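Local coordinates for protein carboxylesterase (Uncultured bacterium, PDB 5GMX) that hydrolyses carboxylic esters as a family VIII carboxylesterase with a beta-lactamase-like fold, and also acts on oxyimino cephalosporins, at residues 134-146 and 163-175. Numbering follows the deposited sequence.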
# COMPACT_ATOMS: atom_id res chain seq x y z
N ASP A 134 0.38 -20.78 -6.01
CA ASP A 134 -1.04 -20.48 -6.21
C ASP A 134 -1.24 -18.98 -6.21
O ASP A 134 -2.01 -18.44 -7.00
CB ASP A 134 -1.88 -21.13 -5.12
CG ASP A 134 -1.77 -22.64 -5.12
OD1 ASP A 134 -1.74 -23.23 -6.22
OD2 ASP A 134 -1.70 -23.23 -4.01
N LEU A 135 -0.53 -18.30 -5.32
CA LEU A 135 -0.57 -16.84 -5.26
C LEU A 135 -0.11 -16.23 -6.57
O LEU A 135 -0.63 -15.19 -7.00
CB LEU A 135 0.30 -16.33 -4.11
CG LEU A 135 -0.35 -15.47 -3.04
CD1 LEU A 135 -1.60 -16.16 -2.51
CD2 LEU A 135 0.64 -15.20 -1.92
N TYR A 136 0.86 -16.87 -7.22
CA TYR A 136 1.43 -16.29 -8.44
C TYR A 136 0.55 -16.50 -9.67
O TYR A 136 0.73 -15.84 -10.69
CB TYR A 136 2.84 -16.83 -8.68
CG TYR A 136 3.76 -16.67 -7.49
CD1 TYR A 136 3.51 -15.70 -6.53
CD2 TYR A 136 4.86 -17.49 -7.32
CE1 TYR A 136 4.33 -15.54 -5.44
CE2 TYR A 136 5.70 -17.33 -6.23
CZ TYR A 136 5.42 -16.36 -5.29
OH TYR A 136 6.24 -16.20 -4.20
N ASP A 137 -0.42 -17.41 -9.59
CA ASP A 137 -1.33 -17.65 -10.71
C ASP A 137 -2.57 -16.77 -10.57
O ASP A 137 -3.54 -17.14 -9.90
CB ASP A 137 -1.72 -19.12 -10.78
CG ASP A 137 -2.47 -19.48 -12.07
OD1 ASP A 137 -3.13 -18.61 -12.68
OD2 ASP A 137 -2.38 -20.66 -12.49
N TRP A 138 -2.54 -15.61 -11.23
CA TRP A 138 -3.55 -14.57 -11.04
C TRP A 138 -4.99 -15.01 -11.31
O TRP A 138 -5.87 -14.88 -10.45
CB TRP A 138 -3.22 -13.37 -11.93
CG TRP A 138 -4.16 -12.22 -11.73
CD1 TRP A 138 -5.37 -12.03 -12.34
CD2 TRP A 138 -3.97 -11.12 -10.84
NE1 TRP A 138 -5.94 -10.87 -11.89
CE2 TRP A 138 -5.11 -10.29 -10.97
CE3 TRP A 138 -2.95 -10.74 -9.96
CZ2 TRP A 138 -5.25 -9.10 -10.24
CZ3 TRP A 138 -3.10 -9.56 -9.24
CH2 TRP A 138 -4.24 -8.75 -9.39
N ASP A 139 -5.22 -15.52 -12.51
CA ASP A 139 -6.57 -15.87 -12.95
C ASP A 139 -7.16 -17.00 -12.11
O ASP A 139 -8.36 -17.03 -11.84
CB ASP A 139 -6.55 -16.26 -14.43
CG ASP A 139 -6.11 -15.10 -15.32
OD1 ASP A 139 -6.36 -13.93 -14.94
OD2 ASP A 139 -5.52 -15.37 -16.39
N LYS A 140 -6.30 -17.94 -11.71
CA LYS A 140 -6.74 -19.08 -10.92
C LYS A 140 -7.14 -18.65 -9.50
O LYS A 140 -8.19 -19.05 -8.98
CB LYS A 140 -5.63 -20.13 -10.87
CG LYS A 140 -5.99 -21.40 -10.13
CD LYS A 140 -4.89 -22.44 -10.29
CE LYS A 140 -4.96 -23.49 -9.20
NZ LYS A 140 -6.19 -24.32 -9.37
N LEU A 141 -6.30 -17.83 -8.87
CA LEU A 141 -6.62 -17.31 -7.54
C LEU A 141 -7.91 -16.48 -7.56
O LEU A 141 -8.76 -16.63 -6.68
CB LEU A 141 -5.47 -16.47 -7.00
CG LEU A 141 -5.67 -16.05 -5.54
CD1 LEU A 141 -5.57 -17.26 -4.63
CD2 LEU A 141 -4.64 -15.01 -5.14
N CYS A 142 -8.04 -15.64 -8.58
CA CYS A 142 -9.23 -14.81 -8.74
C CYS A 142 -10.49 -15.66 -8.95
O CYS A 142 -11.56 -15.34 -8.39
CB CYS A 142 -9.05 -13.82 -9.90
SG CYS A 142 -7.88 -12.46 -9.50
N ALA A 143 -10.38 -16.71 -9.75
CA ALA A 143 -11.50 -17.63 -9.99
C ALA A 143 -11.92 -18.28 -8.68
O ALA A 143 -13.10 -18.34 -8.37
CB ALA A 143 -11.15 -18.69 -11.03
N MSE A 144 -10.94 -18.75 -7.92
CA MSE A 144 -11.21 -19.31 -6.61
C MSE A 144 -11.92 -18.33 -5.66
O MSE A 144 -12.91 -18.70 -5.00
CB MSE A 144 -9.91 -19.77 -5.97
CG MSE A 144 -10.00 -20.06 -4.49
SE MSE A 144 -8.25 -20.63 -3.84
CE MSE A 144 -7.92 -22.08 -5.11
N LEU A 145 -11.44 -17.09 -5.59
CA LEU A 145 -12.06 -16.10 -4.70
C LEU A 145 -13.48 -15.75 -5.13
O LEU A 145 -14.35 -15.60 -4.28
CB LEU A 145 -11.23 -14.83 -4.62
CG LEU A 145 -9.91 -15.02 -3.86
CD1 LEU A 145 -9.07 -13.76 -3.92
CD2 LEU A 145 -10.19 -15.44 -2.42
N ALA A 146 -13.73 -15.62 -6.43
CA ALA A 146 -15.08 -15.30 -6.91
C ALA A 146 -16.08 -16.40 -6.54
O ALA A 146 -17.25 -16.13 -6.32
CB ALA A 146 -15.08 -15.07 -8.41
N VAL A 163 -4.07 -10.54 2.34
CA VAL A 163 -3.20 -10.85 1.22
C VAL A 163 -3.93 -10.70 -0.11
O VAL A 163 -3.37 -10.21 -1.09
CB VAL A 163 -2.61 -12.28 1.33
CG1 VAL A 163 -1.71 -12.58 0.13
CG2 VAL A 163 -1.83 -12.43 2.64
N VAL A 164 -5.19 -11.13 -0.15
CA VAL A 164 -5.93 -11.22 -1.40
C VAL A 164 -6.59 -9.90 -1.84
O VAL A 164 -7.18 -9.85 -2.92
CB VAL A 164 -7.03 -12.32 -1.32
CG1 VAL A 164 -6.41 -13.66 -0.96
CG2 VAL A 164 -8.10 -11.94 -0.32
N PHE A 165 -6.50 -8.85 -1.02
CA PHE A 165 -7.08 -7.54 -1.38
C PHE A 165 -6.65 -7.07 -2.77
O PHE A 165 -7.46 -6.59 -3.56
CB PHE A 165 -6.71 -6.48 -0.33
CG PHE A 165 -7.16 -5.08 -0.67
CD1 PHE A 165 -8.43 -4.65 -0.35
CD2 PHE A 165 -6.30 -4.18 -1.28
CE1 PHE A 165 -8.85 -3.36 -0.65
CE2 PHE A 165 -6.71 -2.89 -1.58
CZ PHE A 165 -7.98 -2.48 -1.26
N GLY A 166 -5.35 -7.21 -3.04
CA GLY A 166 -4.77 -6.79 -4.30
C GLY A 166 -5.35 -7.52 -5.49
O GLY A 166 -5.55 -6.92 -6.55
N HIS A 167 -5.65 -8.80 -5.31
CA HIS A 167 -6.24 -9.60 -6.38
C HIS A 167 -7.68 -9.22 -6.70
O HIS A 167 -8.05 -9.15 -7.87
CB HIS A 167 -6.19 -11.09 -6.02
CG HIS A 167 -4.86 -11.72 -6.30
ND1 HIS A 167 -3.80 -11.63 -5.43
CD2 HIS A 167 -4.41 -12.43 -7.36
CE1 HIS A 167 -2.75 -12.27 -5.93
NE2 HIS A 167 -3.10 -12.76 -7.11
N ILE A 168 -8.51 -8.99 -5.68
CA ILE A 168 -9.91 -8.69 -5.95
C ILE A 168 -10.08 -7.25 -6.45
O ILE A 168 -10.79 -6.99 -7.45
CB ILE A 168 -10.80 -8.95 -4.70
CG1 ILE A 168 -10.29 -8.18 -3.48
CG2 ILE A 168 -10.84 -10.44 -4.38
CD1 ILE A 168 -11.01 -8.53 -2.18
N ALA A 169 -9.39 -6.31 -5.79
CA ALA A 169 -9.38 -4.93 -6.26
C ALA A 169 -8.84 -4.86 -7.69
O ALA A 169 -9.46 -4.27 -8.60
CB ALA A 169 -8.54 -4.06 -5.32
N GLY A 170 -7.70 -5.51 -7.87
CA GLY A 170 -7.00 -5.53 -9.14
C GLY A 170 -7.81 -6.17 -10.25
O GLY A 170 -7.73 -5.74 -11.39
N GLU A 171 -8.57 -7.21 -9.92
CA GLU A 171 -9.35 -7.89 -10.94
C GLU A 171 -10.51 -7.01 -11.38
O GLU A 171 -10.88 -7.02 -12.56
CB GLU A 171 -9.85 -9.25 -10.45
CG GLU A 171 -10.63 -10.04 -11.50
CD GLU A 171 -9.82 -10.38 -12.77
OE1 GLU A 171 -8.60 -10.11 -12.83
OE2 GLU A 171 -10.42 -10.93 -13.72
N VAL A 172 -11.07 -6.24 -10.45
CA VAL A 172 -12.06 -5.26 -10.90
C VAL A 172 -11.44 -4.27 -11.90
O VAL A 172 -11.98 -4.02 -13.01
CB VAL A 172 -12.67 -4.49 -9.72
CG1 VAL A 172 -13.56 -3.36 -10.21
CG2 VAL A 172 -13.47 -5.45 -8.85
N ALA A 173 -10.26 -3.77 -11.51
CA ALA A 173 -9.51 -2.85 -12.36
C ALA A 173 -9.23 -3.41 -13.76
O ALA A 173 -9.37 -2.71 -14.75
CB ALA A 173 -8.19 -2.47 -11.69
N ARG A 174 -8.85 -4.69 -13.81
CA ARG A 174 -8.52 -5.35 -15.06
C ARG A 174 -9.77 -5.56 -15.89
O ARG A 174 -9.72 -5.44 -17.11
CB ARG A 174 -7.84 -6.70 -14.81
CG ARG A 174 -6.45 -6.62 -14.21
CD ARG A 174 -5.80 -8.00 -14.11
NE ARG A 174 -5.53 -8.59 -15.42
CZ ARG A 174 -6.13 -9.67 -15.90
NH1 ARG A 174 -7.05 -10.30 -15.18
NH2 ARG A 174 -5.81 -10.14 -17.10
N ARG A 175 -10.88 -5.88 -15.24
CA ARG A 175 -12.11 -6.14 -15.97
C ARG A 175 -12.65 -4.90 -16.66
O ARG A 175 -13.14 -4.99 -17.79
CB ARG A 175 -13.21 -6.71 -15.07
CG ARG A 175 -12.94 -8.10 -14.52
CD ARG A 175 -12.96 -9.17 -15.58
NE ARG A 175 -12.60 -10.47 -15.02
CZ ARG A 175 -13.37 -11.55 -15.08
NH1 ARG A 175 -14.55 -11.50 -15.71
NH2 ARG A 175 -12.96 -12.69 -14.54
O HOH W 1 -0.80 -13.26 -8.89
O HOH W 2 -6.33 -12.46 -17.84
O HOH W 3 -9.26 -13.17 -14.35
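W138 and H167 interlock where helix 138-146 crosses helix 165-175 almost at a right angle (98°), the two axes 9.9 Å apart and C142 lying nearest H167 along the backbones. The indole's six-membered ring and the imidazole form an offset stack, centroids 4.3 Å apart and planes tilted by 27°. L141 covers the opposite face of H167 with its CD2 methyl, and C142 SG lies at the imidazole edge, so the ring is wedged among residues of the other segment. A water joins H167 NE2 (3.0 Å) to L135 O of helix 132-136. With CG anti to the backbone N (chi1 -176°), W138 reaches across to G170, whose lack of a side chain makes room for the benzo edge. Its NE1 gives E171 OE1 a nearly straight bond (2.9 Å), in the indole plane but tilted from the carboxylate plane. R174 NH1 approaches the same oxygen on its syn lone pair at 2.8 Å, while R175 NE holds E171 OE2; this double salt bridge pins the carboxylate. D139 joins the network through two waters. Beyond C142, L145 CD1 packs on V164 CB (3.6 Å) and I168 CG2. V163 lies near the bound phenylmethanesulfonic acid. Helix 165-175 is backed by helices 72-86 and 113-117 through F165, A169, V172 and A173, and L135 leans on W258 of helix 256-260.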